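Local coordinates for E3 SUMO-protein ligase SIZ2 (Saccharomyces cerevisiae, PDB 6U75) that acts as a SUMO E3 ligase promoting attachment of SUMO to target proteins, and carries a PINIT domain and a zinc-binding SP-RING, at residues Ser49-Ser59 against Lys128-Val139; Leu94-Asn102 against Gln218-Cys226. All coordinates share one frame; numbering follows the deposited sequence.

How the interactions relate
Interaction 1 is the larger and mostly buried contact. It joins two neighbouring antiparallel strands within the PINIT domain. Interaction 2 is smaller and lies nearer the surface. It sets the PINIT loop Leu94-Asn102 against Gln218-Cys226 of the SP-RING region, which ends at a zinc ligand. The chemistry differs accordingly. Regular backbone hydrogen bonds hold interaction 1, with apolar and aromatic side chains on the sheet. Interaction 2 has no paired strands and relies on a proline, a few methyl groups, one weak amide bond and a water. The two contacts share no segment, but they touch where Phe58 CE2 lies 4.0 Å from Asn98 CG.

Interaction 1. Residues Ser49-Ser59 against Lys128-Val139; sequences SYKLYLFSGFS and KEYSISCFIVEV
Tyr50-Phe58 and Tyr130-Val139 pair as antiparallel strands in a sheet of the PINIT domain. Their directions differ by 160°. Backbone bonds run in both directions at the hydrogen-bonded pairs Lys51-Val137, Tyr53-Phe135, Phe55-Ser133 and Gly57-Ser131. Phe55 N to Ser133 O is typical at 2.9 Å. Single bonds extend the pairing at both ends, from Val139 N to Ser49 O and from Ser59 N to Glu129 O.

Apolar side chains pack on the sheet. On the side of Leu52, Leu54, Cys134 and Ile136, Leu54 CD1 reaches Ile132 CG2 at 3.5 Å. Leu54 CG stands anti to the backbone N (chi1 179°), which carries this methyl across to the other strand. Helix 38-46 packs against Tyr50 and Ile136 on this side. Ser56 OG, on the same leucine face, bonds to Asp73 O.

The other face carries Tyr53, Phe55 and Phe135 with Val137. Phe135 turns its edge to the face of Phe55, offset, with planes at 89°. Phe3 meets both rings. Val137 CG2 sits over one face of Tyr53, 3.9 Å from the ring centroid, in a CH-pi contact. Val139 CG1 reaches the phenol end of the same ring, 3.6 Å from Tyr53 CZ.

The hydroxyls of Ser59 and Ser131 bond to the two carboxylate oxygens of Glu65. Phe58 and Tyr130 lie side by side. A bend at chi3 folds Lys128 over Phe58, putting NZ 3.3 Å from that ring's centroid in a cation-pi contact.

Interaction 2. Residues Leu94-Asn102 against Gln218-Cys226; sequences LKKQNGTGN and QSQVPTWQC. With ZN (zinc ion), chain C.
The amide ends of Gln97 and Gln225 approach from opposite directions, with planes 29° apart. They touch by packing alone, with Gln97 NE2 3.7 Å from Gln225 NE2. The Gln97 chain is extended beyond CG (chi2 175°), which brings its end this far. The amide of Asn102 reaches across differently. Its OD1 lies against the ring of Pro222, nearest CG, while ND2 points to the backbone. The bond from ND2 to Ser219 O is weak, at 3.2 Å and bent to 128°. A water donates to Asn102 OD1 and to Gln218 O, so it bridges the two segments.

Pro222 is the centre of an inverse gamma turn, closed by Thr223 N to Val221 O. Its ring lies against Thr100 O and Gly101 O, with Pro222 CD 3.4 Å from Thr100 O. The exposed Leu94 lays its two branches against methyls: CD1 meets Val221 CG1 at 3.8 Å, and CD2 meets Thr223 CG2 at 3.7 Å.

With an alanine here instead of Asn102, Ser219 O would probably lose its weak amide donor and the bridging water one of its acceptors.

Further along the chain, Cys226 SG binds the zinc ion at 2.3 Å, with Cys203, His205 and Cys229 completing the site. The contact therefore joins the PINIT domain to the loop leading into the zinc site of the SP-RING. With one weak direct hydrogen bond and one bridging water, the join probably rests on close packing, Pro222 carbons against oxygens and Leu94 against methyls.

Interaction 1. Residues Ser49-Ser59 against Lys128-Val139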
loop_
_atom_site.group_PDB
_atom_site.type_symbol
_atom_site.label_atom_id
_atom_site.label_comp_id
_atom_site.label_asym_id
_atom_site.label_seq_id
_atom_site.Cartn_x
_atom_site.Cartn_y
_atom_site.Cartn_z
ATOM N N SER A 49 -4.072 2.172 -17.813
ATOM C CA SER A 49 -3.971 2.084 -16.364
ATOM C C SER A 49 -5.280 1.684 -15.698
ATOM O O SER A 49 -5.342 1.653 -14.465
ATOM C CB SER A 49 -3.499 3.423 -15.788
ATOM O OG SER A 49 -2.184 3.728 -16.219
ATOM N N TYR A 50 -6.320 1.382 -16.470
ATOM C CA TYR A 50 -7.605 0.990 -15.908
ATOM C C TYR A 50 -7.685 -0.527 -15.805
ATOM O O TYR A 50 -7.450 -1.239 -16.787
ATOM C CB TYR A 50 -8.762 1.521 -16.758
ATOM C CG TYR A 50 -8.971 3.022 -16.683
ATOM C CD1 TYR A 50 -8.162 3.824 -15.886
ATOM C CD2 TYR A 50 -9.987 3.633 -17.405
ATOM C CE1 TYR A 50 -8.356 5.192 -15.819
ATOM C CE2 TYR A 50 -10.189 4.998 -17.342
ATOM C CZ TYR A 50 -9.371 5.773 -16.547
ATOM O OH TYR A 50 -9.568 7.133 -16.481
ATOM N N LYS A 51 -8.021 -1.013 -14.613
ATOM C CA LYS A 51 -8.163 -2.435 -14.347
ATOM C C LYS A 51 -9.462 -2.677 -13.589
ATOM O O LYS A 51 -10.013 -1.775 -12.957
ATOM C CB LYS A 51 -6.981 -2.983 -13.531
ATOM C CG LYS A 51 -5.607 -2.743 -14.146
ATOM C CD LYS A 51 -5.477 -3.380 -15.521
ATOM C CE LYS A 51 -4.021 -3.610 -15.895
ATOM N NZ LYS A 51 -3.511 -4.897 -15.347
ATOM N N LEU A 52 -9.949 -3.914 -13.656
ATOM C CA LEU A 52 -11.130 -4.332 -12.908
ATOM C C LEU A 52 -10.660 -5.066 -11.659
ATOM O O LEU A 52 -10.109 -6.168 -11.749
ATOM C CB LEU A 52 -12.039 -5.216 -13.756
ATOM C CG LEU A 52 -13.279 -5.740 -13.027
ATOM C CD1 LEU A 52 -14.146 -4.586 -12.548
ATOM C CD2 LEU A 52 -14.081 -6.679 -13.915
ATOM N N TYR A 53 -10.879 -4.459 -10.496
ATOM C CA TYR A 53 -10.395 -4.981 -9.228
ATOM C C TYR A 53 -11.559 -5.454 -8.370
ATOM O O TYR A 53 -12.569 -4.750 -8.229
ATOM C CB TYR A 53 -9.586 -3.921 -8.473
ATOM C CG TYR A 53 -8.133 -3.813 -8.885
ATOM C CD1 TYR A 53 -7.648 -4.474 -10.008
ATOM C CD2 TYR A 53 -7.238 -3.059 -8.138
ATOM C CE1 TYR A 53 -6.319 -4.378 -10.377
ATOM C CE2 TYR A 53 -5.909 -2.956 -8.500
ATOM C CZ TYR A 53 -5.455 -3.618 -9.619
ATOM O OH TYR A 53 -4.132 -3.518 -9.981
ATOM N N LEU A 54 -11.406 -6.649 -7.807
ATOM C CA LEU A 54 -12.318 -7.187 -6.811
ATOM C C LEU A 54 -11.861 -6.761 -5.422
ATOM O O LEU A 54 -10.667 -6.784 -5.115
ATOM C CB LEU A 54 -12.363 -8.712 -6.906
ATOM C CG LEU A 54 -13.245 -9.471 -5.914
ATOM C CD1 LEU A 54 -14.713 -9.353 -6.288
ATOM C CD2 LEU A 54 -12.822 -10.929 -5.851
ATOM N N PHE A 55 -12.819 -6.369 -4.587
ATOM C CA PHE A 55 -12.552 -5.900 -3.237
ATOM C C PHE A 55 -13.395 -6.694 -2.251
ATOM O O PHE A 55 -14.534 -7.064 -2.550
ATOM C CB PHE A 55 -12.863 -4.406 -3.095
ATOM C CG PHE A 55 -11.950 -3.518 -3.892
ATOM C CD1 PHE A 55 -12.168 -3.310 -5.244
ATOM C CD2 PHE A 55 -10.876 -2.888 -3.288
ATOM C CE1 PHE A 55 -11.329 -2.495 -5.976
ATOM C CE2 PHE A 55 -10.035 -2.071 -4.016
ATOM C CZ PHE A 55 -10.262 -1.874 -5.361
ATOM N N SER A 56 -12.829 -6.946 -1.074
ATOM C CA SER A 56 -13.518 -7.639 0.003
ATOM C C SER A 56 -13.238 -6.905 1.303
ATOM O O SER A 56 -12.097 -6.516 1.568
ATOM C CB SER A 56 -13.069 -9.101 0.116
ATOM O OG SER A 56 -13.692 -9.750 1.210
ATOM N N GLY A 57 -14.280 -6.712 2.110
ATOM C CA GLY A 57 -14.131 -6.007 3.366
ATOM C C GLY A 57 -15.019 -6.600 4.440
ATOM O O GLY A 57 -15.985 -7.306 4.157
ATOM N N PHE A 58 -14.667 -6.307 5.689
ATOM C CA PHE A 58 -15.504 -6.718 6.808
ATOM C C PHE A 58 -16.839 -5.988 6.746
ATOM O O PHE A 58 -16.884 -4.762 6.604
ATOM C CB PHE A 58 -14.806 -6.432 8.138
ATOM C CG PHE A 58 -13.726 -7.419 8.489
ATOM C CD1 PHE A 58 -13.934 -8.783 8.349
ATOM C CD2 PHE A 58 -12.501 -6.980 8.963
ATOM C CE1 PHE A 58 -12.942 -9.687 8.674
ATOM C CE2 PHE A 58 -11.505 -7.880 9.289
ATOM C CZ PHE A 58 -11.725 -9.236 9.144
ATOM N N SER A 59 -17.927 -6.746 6.851
ATOM C CA SER A 59 -19.282 -6.203 6.780
ATOM C C SER A 59 -19.797 -6.052 8.207
ATOM O O SER A 59 -20.363 -6.980 8.787
ATOM C CB SER A 59 -20.184 -7.107 5.947
ATOM O OG SER A 59 -21.526 -6.654 5.976
ATOM N N LYS A 128 -16.843 -14.155 10.120
ATOM C CA LYS A 128 -17.426 -12.824 10.057
ATOM C C LYS A 128 -18.016 -12.594 8.674
ATOM O O LYS A 128 -17.584 -13.200 7.690
ATOM C CB LYS A 128 -16.382 -11.742 10.367
ATOM C CG LYS A 128 -16.004 -11.653 11.840
ATOM C CD LYS A 128 -14.791 -10.759 12.067
ATOM C CE LYS A 128 -15.069 -9.310 11.695
ATOM N NZ LYS A 128 -13.883 -8.441 11.931
ATOM N N GLU A 129 -19.012 -11.718 8.607
ATOM C CA GLU A 129 -19.647 -11.401 7.338
ATOM C C GLU A 129 -18.752 -10.484 6.513
ATOM O O GLU A 129 -18.036 -9.635 7.049
ATOM C CB GLU A 129 -21.007 -10.742 7.567
ATOM C CG GLU A 129 -21.999 -11.626 8.304
ATOM C CD GLU A 129 -23.339 -10.950 8.518
ATOM O OE1 GLU A 129 -23.984 -11.219 9.553
ATOM O OE2 GLU A 129 -23.743 -10.145 7.653
ATOM N N TYR A 130 -18.797 -10.668 5.195
ATOM C CA TYR A 130 -17.952 -9.916 4.280
ATOM C C TYR A 130 -18.797 -9.250 3.203
ATOM O O TYR A 130 -19.869 -9.737 2.839
ATOM C CB TYR A 130 -16.898 -10.818 3.617
ATOM C CG TYR A 130 -15.843 -11.343 4.566
ATOM C CD1 TYR A 130 -16.025 -12.540 5.245
ATOM C CD2 TYR A 130 -14.664 -10.644 4.779
ATOM C CE1 TYR A 130 -15.064 -13.022 6.113
ATOM C CE2 TYR A 130 -13.698 -11.119 5.644
ATOM C CZ TYR A 130 -13.902 -12.308 6.307
ATOM O OH TYR A 130 -12.942 -12.785 7.170
ATOM N N SER A 131 -18.299 -8.122 2.708
ATOM C CA SER A 131 -18.859 -7.433 1.554
ATOM C C SER A 131 -17.891 -7.575 0.388
ATOM O O SER A 131 -16.694 -7.295 0.533
ATOM C CB SER A 131 -19.110 -5.954 1.855
ATOM O OG SER A 131 -20.130 -5.791 2.823
ATOM N N ILE A 132 -18.413 -8.008 -0.757
ATOM C CA ILE A 132 -17.645 -8.218 -1.976
ATOM C C ILE A 132 -18.125 -7.208 -3.008
ATOM O O ILE A 132 -19.329 -7.117 -3.279
ATOM C CB ILE A 132 -17.814 -9.656 -2.501
ATOM C CG1 ILE A 132 -17.328 -10.673 -1.464
ATOM C CG2 ILE A 132 -17.081 -9.833 -3.822
ATOM C CD1 ILE A 132 -15.830 -10.665 -1.234
ATOM N N SER A 133 -17.186 -6.458 -3.581
ATOM C CA SER A 133 -17.491 -5.430 -4.563
ATOM C C SER A 133 -16.518 -5.543 -5.728
ATOM O O SER A 133 -15.480 -6.198 -5.633
ATOM C CB SER A 133 -17.408 -4.023 -3.955
ATOM O OG SER A 133 -18.121 -3.950 -2.733
ATOM N N CYS A 134 -16.860 -4.886 -6.832
ATOM C CA CYS A 134 -15.993 -4.833 -8.001
ATOM C C CYS A 134 -15.987 -3.414 -8.540
ATOM O O CYS A 134 -17.048 -2.801 -8.687
ATOM C CB CYS A 134 -16.452 -5.809 -9.088
ATOM S SG CYS A 134 -16.442 -7.538 -8.584
ATOM N N PHE A 135 -14.797 -2.898 -8.833
ATOM C CA PHE A 135 -14.658 -1.534 -9.319
ATOM C C PHE A 135 -13.677 -1.494 -10.477
ATOM O O PHE A 135 -12.673 -2.209 -10.473
ATOM C CB PHE A 135 -14.154 -0.582 -8.224
ATOM C CG PHE A 135 -15.146 -0.323 -7.129
ATOM C CD1 PHE A 135 -15.359 -1.258 -6.132
ATOM C CD2 PHE A 135 -15.852 0.868 -7.086
ATOM C CE1 PHE A 135 -16.266 -1.016 -5.120
ATOM C CE2 PHE A 135 -16.759 1.116 -6.077
ATOM C CZ PHE A 135 -16.967 0.173 -5.094
ATOM N N ILE A 136 -13.960 -0.651 -11.453
ATOM C CA ILE A 136 -12.923 -0.220 -12.379
ATOM C C ILE A 136 -12.099 0.849 -11.676
ATOM O O ILE A 136 -12.643 1.740 -11.014
ATOM C CB ILE A 136 -13.534 0.291 -13.694
ATOM C CG1 ILE A 136 -14.359 -0.826 -14.339
ATOM C CG2 ILE A 136 -12.439 0.772 -14.644
ATOM C CD1 ILE A 136 -14.792 -0.547 -15.759
ATOM N N VAL A 137 -10.779 0.747 -11.786
ATOM C CA VAL A 137 -9.878 1.610 -11.037
ATOM C C VAL A 137 -8.696 1.986 -11.915
ATOM O O VAL A 137 -8.261 1.213 -12.773
ATOM C CB VAL A 137 -9.379 0.937 -9.739
ATOM C CG1 VAL A 137 -10.550 0.504 -8.870
ATOM C CG2 VAL A 137 -8.485 -0.252 -10.066
ATOM N N GLU A 138 -8.179 3.186 -11.688
ATOM C CA GLU A 138 -6.908 3.605 -12.260
ATOM C C GLU A 138 -5.808 3.243 -11.271
ATOM O O GLU A 138 -5.864 3.645 -10.104
ATOM C CB GLU A 138 -6.902 5.104 -12.553
ATOM C CG GLU A 138 -5.680 5.574 -13.327
ATOM C CD GLU A 138 -5.694 7.066 -13.590
ATOM O OE1 GLU A 138 -4.665 7.724 -13.332
ATOM O OE2 GLU A 138 -6.736 7.580 -14.048
ATOM N N VAL A 139 -4.825 2.472 -11.732
ATOM C CA VAL A 139 -3.742 1.995 -10.882
ATOM C C VAL A 139 -2.515 2.865 -11.107
ATOM O O VAL A 139 -2.307 3.424 -12.190
ATOM C CB VAL A 139 -3.420 0.508 -11.148
ATOM C CG1 VAL A 139 -4.657 -0.353 -10.929
ATOM C CG2 VAL A 139 -2.866 0.316 -12.555
#

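Interaction 2. Residues Leu94-Asn102 against Gln218-Cys226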
loop_
_atom_site.group_PDB
_atom_site.type_symbol
_atom_site.label_atom_id
_atom_site.label_comp_id
_atom_site.label_asym_id
_atom_site.label_seq_id
_atom_site.Cartn_x
_atom_site.Cartn_y
_atom_site.Cartn_z
ATOM N N LEU A 94 -0.314 -10.570 5.102
ATOM C CA LEU A 94 -0.175 -10.385 6.545
ATOM C C LEU A 94 -1.429 -10.890 7.266
ATOM O O LEU A 94 -2.275 -10.130 7.737
ATOM C CB LEU A 94 0.109 -8.915 6.872
ATOM C CG LEU A 94 1.115 -8.666 7.999
ATOM C CD1 LEU A 94 2.525 -8.998 7.537
ATOM C CD2 LEU A 94 1.037 -7.231 8.492
ATOM N N LYS A 95 -1.519 -12.221 7.328
ATOM C CA LYS A 95 -2.695 -12.863 7.907
ATOM C C LYS A 95 -2.943 -12.401 9.337
ATOM O O LYS A 95 -4.086 -12.425 9.808
ATOM C CB LYS A 95 -2.531 -14.383 7.873
ATOM C CG LYS A 95 -2.188 -14.954 6.503
ATOM C CD LYS A 95 -1.162 -16.070 6.624
ATOM C CE LYS A 95 -0.671 -16.530 5.263
ATOM N NZ LYS A 95 0.480 -17.469 5.381
ATOM N N LYS A 96 -1.891 -11.983 10.044
ATOM C CA LYS A 96 -2.021 -11.592 11.442
ATOM C C LYS A 96 -2.688 -10.235 11.622
ATOM O O LYS A 96 -3.223 -9.966 12.704
ATOM C CB LYS A 96 -0.644 -11.564 12.105
ATOM C CG LYS A 96 0.018 -12.924 12.224
ATOM C CD LYS A 96 -0.697 -13.800 13.242
ATOM C CE LYS A 96 0.165 -14.979 13.658
ATOM N NZ LYS A 96 1.399 -14.546 14.374
ATOM N N GLN A 97 -2.668 -9.379 10.605
ATOM C CA GLN A 97 -3.201 -8.029 10.703
ATOM C C GLN A 97 -4.422 -7.875 9.807
ATOM O O GLN A 97 -4.512 -8.485 8.738
ATOM C CB GLN A 97 -2.139 -6.996 10.315
ATOM C CG GLN A 97 -2.535 -5.557 10.604
ATOM C CD GLN A 97 -1.414 -4.579 10.308
ATOM O OE1 GLN A 97 -0.248 -4.965 10.219
ATOM N NE2 GLN A 97 -1.763 -3.308 10.147
ATOM N N ASN A 98 -5.362 -7.048 10.258
ATOM C CA ASN A 98 -6.588 -6.771 9.525
ATOM C C ASN A 98 -6.437 -5.481 8.733
ATOM O O ASN A 98 -5.843 -4.511 9.213
ATOM C CB ASN A 98 -7.778 -6.660 10.479
ATOM C CG ASN A 98 -8.040 -7.948 11.233
ATOM O OD1 ASN A 98 -7.940 -9.040 10.675
ATOM N ND2 ASN A 98 -8.374 -7.827 12.513
ATOM N N GLY A 99 -6.983 -5.472 7.521
ATOM C CA GLY A 99 -6.882 -4.325 6.645
ATOM C C GLY A 99 -5.639 -4.288 5.787
ATOM O O GLY A 99 -5.424 -3.291 5.085
ATOM N N THR A 100 -4.817 -5.337 5.817
ATOM C CA THR A 100 -3.581 -5.400 5.046
ATOM C C THR A 100 -3.722 -6.275 3.806
ATOM O O THR A 100 -2.740 -6.875 3.354
ATOM C CB THR A 100 -2.437 -5.914 5.920
ATOM O OG1 THR A 100 -2.660 -7.292 6.245
ATOM C CG2 THR A 100 -2.341 -5.104 7.203
ATOM N N GLY A 101 -4.926 -6.369 3.252
ATOM C CA GLY A 101 -5.162 -7.152 2.064
ATOM C C GLY A 101 -5.097 -6.304 0.809
ATOM O O GLY A 101 -5.231 -5.084 0.853
ATOM N N ASN A 102 -4.881 -6.973 -0.315
ATOM C CA ASN A 102 -4.871 -6.346 -1.624
ATOM C C ASN A 102 -6.072 -6.797 -2.439
ATOM O O ASN A 102 -6.664 -7.847 -2.167
ATOM C CB ASN A 102 -3.586 -6.690 -2.390
ATOM C CG ASN A 102 -2.393 -5.887 -1.920
ATOM O OD1 ASN A 102 -2.540 -4.872 -1.240
ATOM N ND2 ASN A 102 -1.200 -6.333 -2.292
ATOM N N GLN A 218 4.927 -1.627 0.390
ATOM C CA GLN A 218 3.516 -1.391 0.686
ATOM C C GLN A 218 2.613 -1.864 -0.446
ATOM O O GLN A 218 1.447 -2.199 -0.205
ATOM C CB GLN A 218 3.280 0.092 0.964
ATOM C CG GLN A 218 4.025 0.623 2.177
ATOM C CD GLN A 218 3.552 -0.005 3.472
ATOM O OE1 GLN A 218 2.407 -0.443 3.582
ATOM N NE2 GLN A 218 4.435 -0.056 4.463
ATOM N N SER A 219 3.121 -1.900 -1.679
ATOM C CA SER A 219 2.311 -2.360 -2.800
ATOM C C SER A 219 1.926 -3.827 -2.678
ATOM O O SER A 219 1.041 -4.280 -3.413
ATOM C CB SER A 219 3.055 -2.134 -4.117
ATOM O OG SER A 219 4.201 -2.964 -4.208
ATOM N N GLN A 220 2.560 -4.574 -1.773
ATOM C CA GLN A 220 2.267 -5.985 -1.573
ATOM C C GLN A 220 1.910 -6.341 -0.139
ATOM O O GLN A 220 1.354 -7.423 0.085
ATOM C CB GLN A 220 3.462 -6.845 -2.019
ATOM C CG GLN A 220 4.795 -6.435 -1.412
ATOM C CD GLN A 220 5.977 -6.944 -2.211
ATOM O OE1 GLN A 220 5.831 -7.360 -3.361
ATOM N NE2 GLN A 220 7.159 -6.911 -1.608
ATOM N N VAL A 221 2.205 -5.480 0.830
ATOM C CA VAL A 221 1.783 -5.683 2.215
ATOM C C VAL A 221 1.404 -4.323 2.795
ATOM O O VAL A 221 2.235 -3.675 3.447
ATOM C CB VAL A 221 2.883 -6.360 3.048
ATOM C CG1 VAL A 221 2.339 -6.770 4.411
ATOM C CG2 VAL A 221 3.444 -7.571 2.316
ATOM N N PRO A 222 0.169 -3.851 2.587
ATOM C CA PRO A 222 -0.185 -2.491 3.018
ATOM C C PRO A 222 -0.279 -2.321 4.528
ATOM O O PRO A 222 -1.374 -2.148 5.071
ATOM C CB PRO A 222 -1.547 -2.257 2.346
ATOM C CG PRO A 222 -1.634 -3.276 1.259
ATOM C CD PRO A 222 -0.891 -4.461 1.768
ATOM N N THR A 223 0.864 -2.357 5.217
ATOM C CA THR A 223 0.875 -2.060 6.646
ATOM C C THR A 223 0.916 -0.560 6.906
ATOM O O THR A 223 0.343 -0.089 7.896
ATOM C CB THR A 223 2.075 -2.725 7.323
ATOM O OG1 THR A 223 3.270 -1.999 7.009
ATOM C CG2 THR A 223 2.227 -4.162 6.855
ATOM N N TRP A 224 1.580 0.194 6.035
ATOM C CA TRP A 224 1.715 1.641 6.172
ATOM C C TRP A 224 2.201 2.015 7.569
ATOM O O TRP A 224 1.646 2.882 8.246
ATOM C CB TRP A 224 0.403 2.341 5.826
ATOM C CG TRP A 224 0.146 2.298 4.359
ATOM C CD1 TRP A 224 -0.699 1.459 3.697
ATOM C CD2 TRP A 224 0.772 3.109 3.362
ATOM N NE1 TRP A 224 -0.648 1.707 2.346
ATOM C CE2 TRP A 224 0.249 2.715 2.115
ATOM C CE3 TRP A 224 1.720 4.136 3.402
ATOM C CZ2 TRP A 224 0.640 3.313 0.920
ATOM C CZ3 TRP A 224 2.106 4.727 2.216
ATOM C CH2 TRP A 224 1.568 4.315 0.992
ATOM N N GLN A 225 3.267 1.341 7.992
ATOM C CA GLN A 225 3.961 1.638 9.234
ATOM C C GLN A 225 5.406 1.984 8.915
ATOM O O GLN A 225 6.045 1.318 8.094
ATOM C CB GLN A 225 3.907 0.452 10.199
ATOM C CG GLN A 225 2.501 0.058 10.615
ATOM C CD GLN A 225 2.475 -1.215 11.437
ATOM O OE1 GLN A 225 3.506 -1.668 11.935
ATOM N NE2 GLN A 225 1.293 -1.806 11.578
ATOM N N CYS A 226 5.909 3.030 9.555
ATOM C CA CYS A 226 7.288 3.439 9.343
ATOM C C CYS A 226 8.221 2.254 9.597
ATOM O O CYS A 226 8.139 1.626 10.662
ATOM C CB CYS A 226 7.641 4.598 10.275
ATOM S SG CYS A 226 9.344 5.181 10.138
HETATM ZN ZN ZN C . 9.247 6.939 11.668
HETATM O O HOH W 1 -1.326 -2.002 -1.772
#